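Local coordinates for protein esterase A (Caulobacter crescentus, PDB 5GKV) that probably hydrolyses ester bonds as a serine esterase of the beta-lactamase and penicillin-binding protein family, at residues A[93-98]-A[290-295]; A[362-367]-A[372-377]. All blocks are in the same frame, centred on the assembly; numbering follows the deposited sequence.

Contact 1: residues A[93-98]-A[290-295]; sequences LVDEGR and SLITPA
The carboxylate of Asp95, in the last turn of helix 82-95, reaches across to Thr293 and takes one donor on each oxygen. Thr293 OG1 donates a hydrogen bond to Asp95 OD1 at 2.7 Å, arriving on the syn side and tilted out of the carboxylate plane. The other oxygen, Asp95 OD2, accepts the backbone N of Thr293 at 2.9 Å; that hydrogen bond is nearly straight (165°) but comes down from above the plane, 46° out of it. With CG swung anti to its own N, the Asp95 side chain leaves the helix directly at the other segment. On Thr293, chi1 of 77° tucks OG1 between N and the carbonyl carbon, from where it serves two partners: it donates to Asp95 and caps helix 294-301 by accepting from Gly296 N. The methyl CG2 lies close against the carboxylate, 3.1 Å from Asp95 OD2. Ile292 adds a nonpolar flank, its CG1 3.5 Å from Asp95 OD2, and also touches Leu280 of helix 270-281. Further along, a water donates to both Glu96 OE2 and Leu291 O, at 3.1 and 2.8 Å; Leu291 O is also bonded to Arg92 NE, from one turn earlier in helix 82-95. Gly97 closes that helix in a Schellman motif, with positive phi. Two donors from a single residue fix the rotation of the Asp95 carboxylate, and its negative charge, set beside the N-cap of helix 294-301, would be expected to interact favourably with the helix dipole.

Contact 2: residues A[362-367]-A[372-377]; sequences MNKQGN and DPRSVR
Met362, the last residue of strand 356-362, lays its CG obliquely by the guanidinium of Arg374, 3.7 Å from NH1, the two side chains crossing at about a right angle. Asn363 turns the other way and bonds through its side chain to Gly42 N, at the start of strand 42-49, and to Phe61 O and Asp220 O. Next comes Lys364, which contributes its backbone: Lys364 O sits at the edge of the Arg374 guanidinium, almost in its plane, and is gripped end-on by NH1 at 2.9 Å and NH2 at 3.0 Å. The bonds are bent alike, 146° and 144°, as expected when two nitrogens share one oxygen. Gln365 packs away, towards Phe79 and Trp343. At Gly366 the chain passes close by, its CA 4.1 Å from Asp372 OD2.

The guanidinium is held from another edge by Asp372, side-on: Arg374 NE meets OD1 at 2.9 Å on the syn side, while NH2 reaches OD2 at 3.0 Å from above the carboxylate plane. Asp372 OD1 takes a further bond on its anti side from Arg374 N, so this one carboxylate both caps the helix and salt-bridges the arginine. A bend at chi3 (-68°) folds the Arg374 chain back to make that possible. NH1 has a second charged partner in Glu40, so the buried cation is answered by two carboxylates. An aspartate N-cap followed by proline opens helix 373-384, and its arginine pins the loop leaving the central strand 356-362 of the antiparallel beta-lactamase-type sheet to the C-terminal helix.

In the fold
Contact 1 and contact 2 lie on opposite sides of the chain's centre, their own centres 32 Å apart and nearest atoms about 22 Å apart, so neither touches the other. They follow in series: contact 1 closes at 295, well before contact 2 opens at 362. Contact 1 joins the end of helix 82-95 and the start of helix 294-301, in the helical part of the fold. Contact 2 joins the end of strand 356-362 in the antiparallel sheet to helix 373-384. Both engage a helix start; contact 1 brings together parts of the chain nearly 200 residues apart, while contact 2 closes the short connection from the last strand to the last helix of one beta-lactamase family fold.

Contact 1: residues A[93-98]-A[290-295]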
ATOM      1  N   LEU A  93     -12.199   9.242  -7.396  1.00 18.04           N
ATOM      2  CA  LEU A  93     -13.373  10.028  -6.993  1.00 20.85           C
ATOM      3  C   LEU A  93     -13.137  11.517  -7.165  1.00 23.42           C
ATOM      4  O   LEU A  93     -14.037  12.249  -7.603  1.00 20.56           O
ATOM      5  CB  LEU A  93     -13.755   9.770  -5.541  1.00 19.12           C
ATOM      6  CG  LEU A  93     -14.311   8.418  -5.155  1.00 20.68           C
ATOM      7  CD1 LEU A  93     -14.664   8.441  -3.661  1.00 23.93           C
ATOM      8  CD2 LEU A  93     -15.543   8.118  -6.001  1.00 21.97           C
ATOM      9  N   VAL A  94     -11.954  11.997  -6.774  1.00 17.69           N
ATOM     10  CA  VAL A  94     -11.660  13.418  -6.922  1.00 19.46           C
ATOM     11  C   VAL A  94     -11.607  13.792  -8.399  1.00 23.02           C
ATOM     12  O   VAL A  94     -12.221  14.779  -8.838  1.00 18.74           O
ATOM     13  CB  VAL A  94     -10.353  13.776  -6.189  1.00 19.28           C
ATOM     14  CG1 VAL A  94      -9.961  15.212  -6.466  1.00 20.89           C
ATOM     15  CG2 VAL A  94     -10.535  13.576  -4.690  1.00 16.49           C
ATOM     16  N   ASP A  95     -10.889  12.996  -9.190  1.00 17.71           N
ATOM     17  CA  ASP A  95     -10.771  13.262 -10.622  1.00 22.90           C
ATOM     18  C   ASP A  95     -12.131  13.296 -11.300  1.00 22.45           C
ATOM     19  O   ASP A  95     -12.332  14.066 -12.245  1.00 23.40           O
ATOM     20  CB  ASP A  95      -9.888  12.197 -11.282  1.00 21.81           C
ATOM     21  CG  ASP A  95      -9.588  12.496 -12.756  1.00 24.34           C
ATOM     22  OD1 ASP A  95      -9.226  13.647 -13.089  1.00 30.82           O
ATOM     23  OD2 ASP A  95      -9.706  11.562 -13.584  1.00 26.87           O
ATOM     24  N   GLU A  96     -13.067  12.469 -10.839  1.00 18.94           N
ATOM     25  CA  GLU A  96     -14.414  12.427 -11.381  1.00 21.57           C
ATOM     26  C   GLU A  96     -15.284  13.581 -10.898  1.00 23.28           C
ATOM     27  O   GLU A  96     -16.434  13.680 -11.325  1.00 23.50           O
ATOM     28  CB  GLU A  96     -15.093  11.099 -11.029  1.00 23.85           C
ATOM     29  CG  GLU A  96     -14.476   9.873 -11.713  1.00 24.58           C
ATOM     30  CD  GLU A  96     -14.887   8.571 -11.040  1.00 29.29           C
ATOM     31  OE1 GLU A  96     -15.843   8.578 -10.233  1.00 30.65           O
ATOM     32  OE2 GLU A  96     -14.242   7.536 -11.308  1.00 32.94           O
ATOM     33  N   GLY A  97     -14.771  14.447 -10.028  1.00 23.49           N
ATOM     34  CA  GLY A  97     -15.559  15.555  -9.513  1.00 25.33           C
ATOM     35  C   GLY A  97     -16.591  15.193  -8.469  1.00 26.71           C
ATOM     36  O   GLY A  97     -17.508  15.976  -8.231  1.00 26.66           O
ATOM     37  N   ARG A  98     -16.472  14.036  -7.827  1.00 21.11           N
ATOM     38  CA  ARG A  98     -17.403  13.636  -6.782  1.00 21.48           C
ATOM     39  C   ARG A  98     -16.909  14.003  -5.386  1.00 20.24           C
ATOM     40  O   ARG A  98     -17.638  13.811  -4.414  1.00 22.07           O
ATOM     41  CB  ARG A  98     -17.662  12.129  -6.861  1.00 24.31           C
ATOM     42  CG  ARG A  98     -18.228  11.663  -8.200  1.00 29.65           C
ATOM     43  CD  ARG A  98     -18.680  10.213  -8.122  1.00 38.20           C
ATOM     44  NE  ARG A  98     -19.912  10.137  -7.345  1.00 47.35           N
ATOM     45  CZ  ARG A  98     -20.517   9.002  -6.996  1.00 47.51           C
ATOM     46  NH1 ARG A  98     -20.008   7.817  -7.351  1.00 44.39           N
ATOM     47  NH2 ARG A  98     -21.644   9.050  -6.285  1.00 45.01           N
ATOM     48  N   SER A 290      -9.239   4.038 -19.682  1.00 25.43           N
ATOM     49  CA  SER A 290      -8.850   5.161 -18.832  1.00 25.39           C
ATOM     50  C   SER A 290      -9.354   4.952 -17.402  1.00 28.69           C
ATOM     51  O   SER A 290     -10.565   4.880 -17.166  1.00 26.04           O
ATOM     52  CB  SER A 290      -9.397   6.474 -19.395  1.00 27.43           C
ATOM     53  OG  SER A 290      -8.956   7.575 -18.608  1.00 29.64           O
ATOM     54  N   LEU A 291      -8.425   4.836 -16.450  1.00 24.61           N
ATOM     55  CA  LEU A 291      -8.781   4.766 -15.035  1.00 21.28           C
ATOM     56  C   LEU A 291      -8.858   6.135 -14.375  1.00 21.61           C
ATOM     57  O   LEU A 291      -9.581   6.294 -13.386  1.00 20.35           O
ATOM     58  CB  LEU A 291      -7.755   3.920 -14.270  1.00 23.37           C
ATOM     59  CG  LEU A 291      -7.658   2.475 -14.742  1.00 20.60           C
ATOM     60  CD1 LEU A 291      -6.639   1.714 -13.923  1.00 25.10           C
ATOM     61  CD2 LEU A 291      -9.028   1.839 -14.634  1.00 23.07           C
ATOM     62  N   ILE A 292      -8.129   7.115 -14.900  1.00 20.67           N
ATOM     63  CA  ILE A 292      -7.985   8.430 -14.284  1.00 23.00           C
ATOM     64  C   ILE A 292      -7.302   9.327 -15.311  1.00 23.15           C
ATOM     65  O   ILE A 292      -6.579   8.831 -16.184  1.00 20.36           O
ATOM     66  CB  ILE A 292      -7.175   8.328 -12.974  1.00 22.40           C
ATOM     67  CG1 ILE A 292      -7.117   9.668 -12.239  1.00 20.41           C
ATOM     68  CG2 ILE A 292      -5.748   7.804 -13.258  1.00 19.44           C
ATOM     69  CD1 ILE A 292      -6.615   9.563 -10.796  1.00 21.30           C
ATOM     70  N   THR A 293      -7.524  10.642 -15.237  1.00 20.90           N
ATOM     71  CA  THR A 293      -6.851  11.557 -16.156  1.00 23.32           C
ATOM     72  C   THR A 293      -5.447  11.899 -15.672  1.00 19.98           C
ATOM     73  O   THR A 293      -5.133  11.761 -14.485  1.00 21.49           O
ATOM     74  CB  THR A 293      -7.658  12.851 -16.318  1.00 26.10           C
ATOM     75  OG1 THR A 293      -7.470  13.695 -15.166  1.00 21.46           O
ATOM     76  CG2 THR A 293      -9.136  12.544 -16.513  1.00 23.29           C
ATOM     77  N   PRO A 294      -4.576  12.359 -16.575  1.00 21.76           N
ATOM     78  CA  PRO A 294      -3.263  12.865 -16.128  1.00 21.02           C
ATOM     79  C   PRO A 294      -3.367  13.945 -15.067  1.00 25.00           C
ATOM     80  O   PRO A 294      -2.585  13.956 -14.103  1.00 23.16           O
ATOM     81  CB  PRO A 294      -2.641  13.399 -17.425  1.00 23.50           C
ATOM     82  CG  PRO A 294      -3.266  12.545 -18.517  1.00 23.57           C
ATOM     83  CD  PRO A 294      -4.667  12.229 -18.045  1.00 25.00           C
ATOM     84  N   ALA A 295      -4.320  14.864 -15.222  1.00 26.43           N
ATOM     85  CA  ALA A 295      -4.545  15.873 -14.193  1.00 29.15           C
ATOM     86  C   ALA A 295      -4.849  15.224 -12.848  1.00 22.06           C
ATOM     87  O   ALA A 295      -4.328  15.659 -11.811  1.00 19.13           O
ATOM     88  CB  ALA A 295      -5.679  16.800 -14.616  1.00 28.89           C
TER
HETATM   89  O   HOH W   1     -11.638   8.139 -12.796  1.00 36.13           O

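Contact 2: residues A[362-367]-A[372-377]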
ATOM      1  N   MET A 362       6.491 -10.562  -1.529  1.00 12.67           N
ATOM      2  CA  MET A 362       7.199 -11.705  -0.960  1.00 14.63           C
ATOM      3  C   MET A 362       6.501 -12.137   0.315  1.00 14.77           C
ATOM      4  O   MET A 362       5.661 -11.418   0.855  1.00 15.61           O
ATOM      5  CB  MET A 362       8.677 -11.375  -0.677  1.00 13.35           C
ATOM      6  CG  MET A 362       8.926 -10.555   0.617  1.00 15.46           C
ATOM      7  SD  MET A 362       8.023  -8.978   0.817  1.00 14.62           S
ATOM      8  CE  MET A 362       7.356  -9.215   2.464  1.00 14.66           C
ATOM      9  N   ASN A 363       6.872 -13.317   0.824  1.00 14.59           N
ATOM     10  CA  ASN A 363       6.234 -13.789   2.043  1.00 16.00           C
ATOM     11  C   ASN A 363       7.181 -13.964   3.224  1.00 15.54           C
ATOM     12  O   ASN A 363       6.698 -14.172   4.340  1.00 17.39           O
ATOM     13  CB  ASN A 363       5.452 -15.097   1.795  1.00 14.08           C
ATOM     14  CG  ASN A 363       6.319 -16.234   1.277  1.00 15.14           C
ATOM     15  OD1 ASN A 363       7.473 -16.044   0.927  1.00 15.68           O
ATOM     16  ND2 ASN A 363       5.733 -17.434   1.197  1.00 16.55           N
ATOM     17  N   LYS A 364       8.489 -13.845   3.036  1.00 16.10           N
ATOM     18  CA  LYS A 364       9.408 -13.748   4.170  1.00 16.22           C
ATOM     19  C   LYS A 364       9.516 -12.280   4.597  1.00 17.52           C
ATOM     20  O   LYS A 364      10.029 -11.434   3.854  1.00 15.51           O
ATOM     21  CB  LYS A 364      10.772 -14.337   3.836  1.00 17.09           C
ATOM     22  CG  LYS A 364      11.767 -14.241   5.009  1.00 22.04           C
ATOM     23  CD  LYS A 364      13.079 -14.938   4.669  1.00 22.19           C
ATOM     24  CE  LYS A 364      14.133 -14.743   5.768  1.00 28.29           C
ATOM     25  NZ  LYS A 364      13.699 -15.383   7.050  1.00 28.25           N
ATOM     26  N   GLN A 365       9.023 -11.978   5.794  1.00 16.87           N
ATOM     27  CA  GLN A 365       8.966 -10.600   6.272  1.00 16.32           C
ATOM     28  C   GLN A 365      10.308 -10.184   6.856  1.00 23.32           C
ATOM     29  O   GLN A 365      10.861 -10.881   7.708  1.00 19.80           O
ATOM     30  CB  GLN A 365       7.857 -10.465   7.314  1.00 19.02           C
ATOM     31  CG  GLN A 365       6.496 -10.840   6.747  1.00 24.94           C
ATOM     32  CD  GLN A 365       5.346 -10.600   7.726  1.00 29.65           C
ATOM     33  OE1 GLN A 365       5.466 -10.852   8.923  1.00 32.29           O
ATOM     34  NE2 GLN A 365       4.240 -10.097   7.214  1.00 28.45           N
ATOM     35  N   GLY A 366      10.834  -9.055   6.389  1.00 18.48           N
ATOM     36  CA  GLY A 366      12.004  -8.448   6.988  1.00 18.20           C
ATOM     37  C   GLY A 366      11.591  -7.474   8.077  1.00 21.91           C
ATOM     38  O   GLY A 366      10.430  -7.397   8.475  1.00 20.43           O
ATOM     39  N   ASN A 367      12.564  -6.710   8.564  1.00 27.45           N
ATOM     40  CA  ASN A 367      12.253  -5.736   9.605  1.00 30.86           C
ATOM     41  C   ASN A 367      12.507  -4.301   9.152  1.00 34.32           C
ATOM     42  O   ASN A 367      12.649  -3.404   9.994  1.00 37.39           O
ATOM     43  CB  ASN A 367      13.038  -6.046  10.880  1.00 39.48           C
ATOM     44  CG  ASN A 367      14.508  -5.706  10.754  1.00 38.75           C
ATOM     45  OD1 ASN A 367      15.109  -5.880   9.690  1.00 34.39           O
ATOM     46  ND2 ASN A 367      15.095  -5.205  11.842  1.00 42.52           N
ATOM     47  N   ASP A 372      13.021  -2.070   2.034  1.00 20.72           N
ATOM     48  CA  ASP A 372      13.637  -3.375   2.212  1.00 18.22           C
ATOM     49  C   ASP A 372      14.646  -3.576   1.088  1.00 17.46           C
ATOM     50  O   ASP A 372      14.287  -3.409  -0.086  1.00 17.30           O
ATOM     51  CB  ASP A 372      12.577  -4.476   2.182  1.00 17.37           C
ATOM     52  CG  ASP A 372      13.151  -5.850   2.450  1.00 17.12           C
ATOM     53  OD1 ASP A 372      13.900  -6.386   1.596  1.00 16.74           O
ATOM     54  OD2 ASP A 372      12.852  -6.396   3.540  1.00 19.50           O
ATOM     55  N   PRO A 373      15.904  -3.918   1.392  1.00 17.84           N
ATOM     56  CA  PRO A 373      16.919  -3.957   0.332  1.00 17.37           C
ATOM     57  C   PRO A 373      16.655  -4.990  -0.747  1.00 17.15           C
ATOM     58  O   PRO A 373      17.162  -4.813  -1.857  1.00 17.18           O
ATOM     59  CB  PRO A 373      18.222  -4.271   1.088  1.00 19.94           C
ATOM     60  CG  PRO A 373      17.784  -4.838   2.396  1.00 27.12           C
ATOM     61  CD  PRO A 373      16.501  -4.124   2.725  1.00 21.17           C
ATOM     62  N   ARG A 374      15.910  -6.068  -0.462  1.00 17.66           N
ATOM     63  CA  ARG A 374      15.560  -7.007  -1.534  1.00 16.84           C
ATOM     64  C   ARG A 374      14.816  -6.287  -2.657  1.00 16.02           C
ATOM     65  O   ARG A 374      15.123  -6.467  -3.845  1.00 15.29           O
ATOM     66  CB  ARG A 374      14.727  -8.169  -0.975  1.00 15.24           C
ATOM     67  CG  ARG A 374      15.484  -9.034   0.075  1.00 13.89           C
ATOM     68  CD  ARG A 374      14.540 -10.005   0.780  1.00 18.57           C
ATOM     69  NE  ARG A 374      13.580  -9.299   1.645  1.00 16.26           N
ATOM     70  CZ  ARG A 374      12.525  -9.877   2.218  1.00 17.59           C
ATOM     71  NH1 ARG A 374      12.260 -11.164   1.997  1.00 12.71           N
ATOM     72  NH2 ARG A 374      11.731  -9.162   3.003  1.00 14.99           N
ATOM     73  N   SER A 375      13.868  -5.420  -2.299  1.00 14.24           N
ATOM     74  CA  SER A 375      13.101  -4.699  -3.312  1.00 14.30           C
ATOM     75  C   SER A 375      13.929  -3.586  -3.942  1.00 15.91           C
ATOM     76  O   SER A 375      13.881  -3.389  -5.164  1.00 13.87           O
ATOM     77  CB  SER A 375      11.803  -4.136  -2.704  1.00 15.51           C
ATOM     78  OG  SER A 375      12.032  -3.053  -1.804  1.00 17.75           O
ATOM     79  N   VAL A 376      14.721  -2.880  -3.127  1.00 13.91           N
ATOM     80  CA  VAL A 376      15.498  -1.749  -3.636  1.00 15.08           C
ATOM     81  C   VAL A 376      16.519  -2.221  -4.669  1.00 15.87           C
ATOM     82  O   VAL A 376      16.664  -1.612  -5.739  1.00 15.72           O
ATOM     83  CB  VAL A 376      16.161  -0.994  -2.472  1.00 17.76           C
ATOM     84  CG1 VAL A 376      17.008   0.152  -2.995  1.00 19.01           C
ATOM     85  CG2 VAL A 376      15.083  -0.468  -1.503  1.00 15.85           C
ATOM     86  N   ARG A 377      17.228  -3.313  -4.376  1.00 15.30           N
ATOM     87  CA  ARG A 377      18.226  -3.826  -5.316  1.00 17.27           C
ATOM     88  C   ARG A 377      17.581  -4.224  -6.638  1.00 16.26           C
ATOM     89  O   ARG A 377      18.173  -4.034  -7.708  1.00 14.72           O
ATOM     90  CB  ARG A 377      18.954  -5.035  -4.726  1.00 17.94           C
ATOM     91  CG  ARG A 377      19.895  -4.751  -3.562  1.00 24.60           C
ATOM     92  CD  ARG A 377      20.744  -6.014  -3.243  1.00 28.29           C
ATOM     93  NE  ARG A 377      19.958  -7.077  -2.607  1.00 28.28           N
ATOM     94  CZ  ARG A 377      19.809  -7.203  -1.289  1.00 31.94           C
ATOM     95  NH1 ARG A 377      20.416  -6.346  -0.469  1.00 26.44           N
ATOM     96  NH2 ARG A 377      19.077  -8.194  -0.785  1.00 31.03           N
TER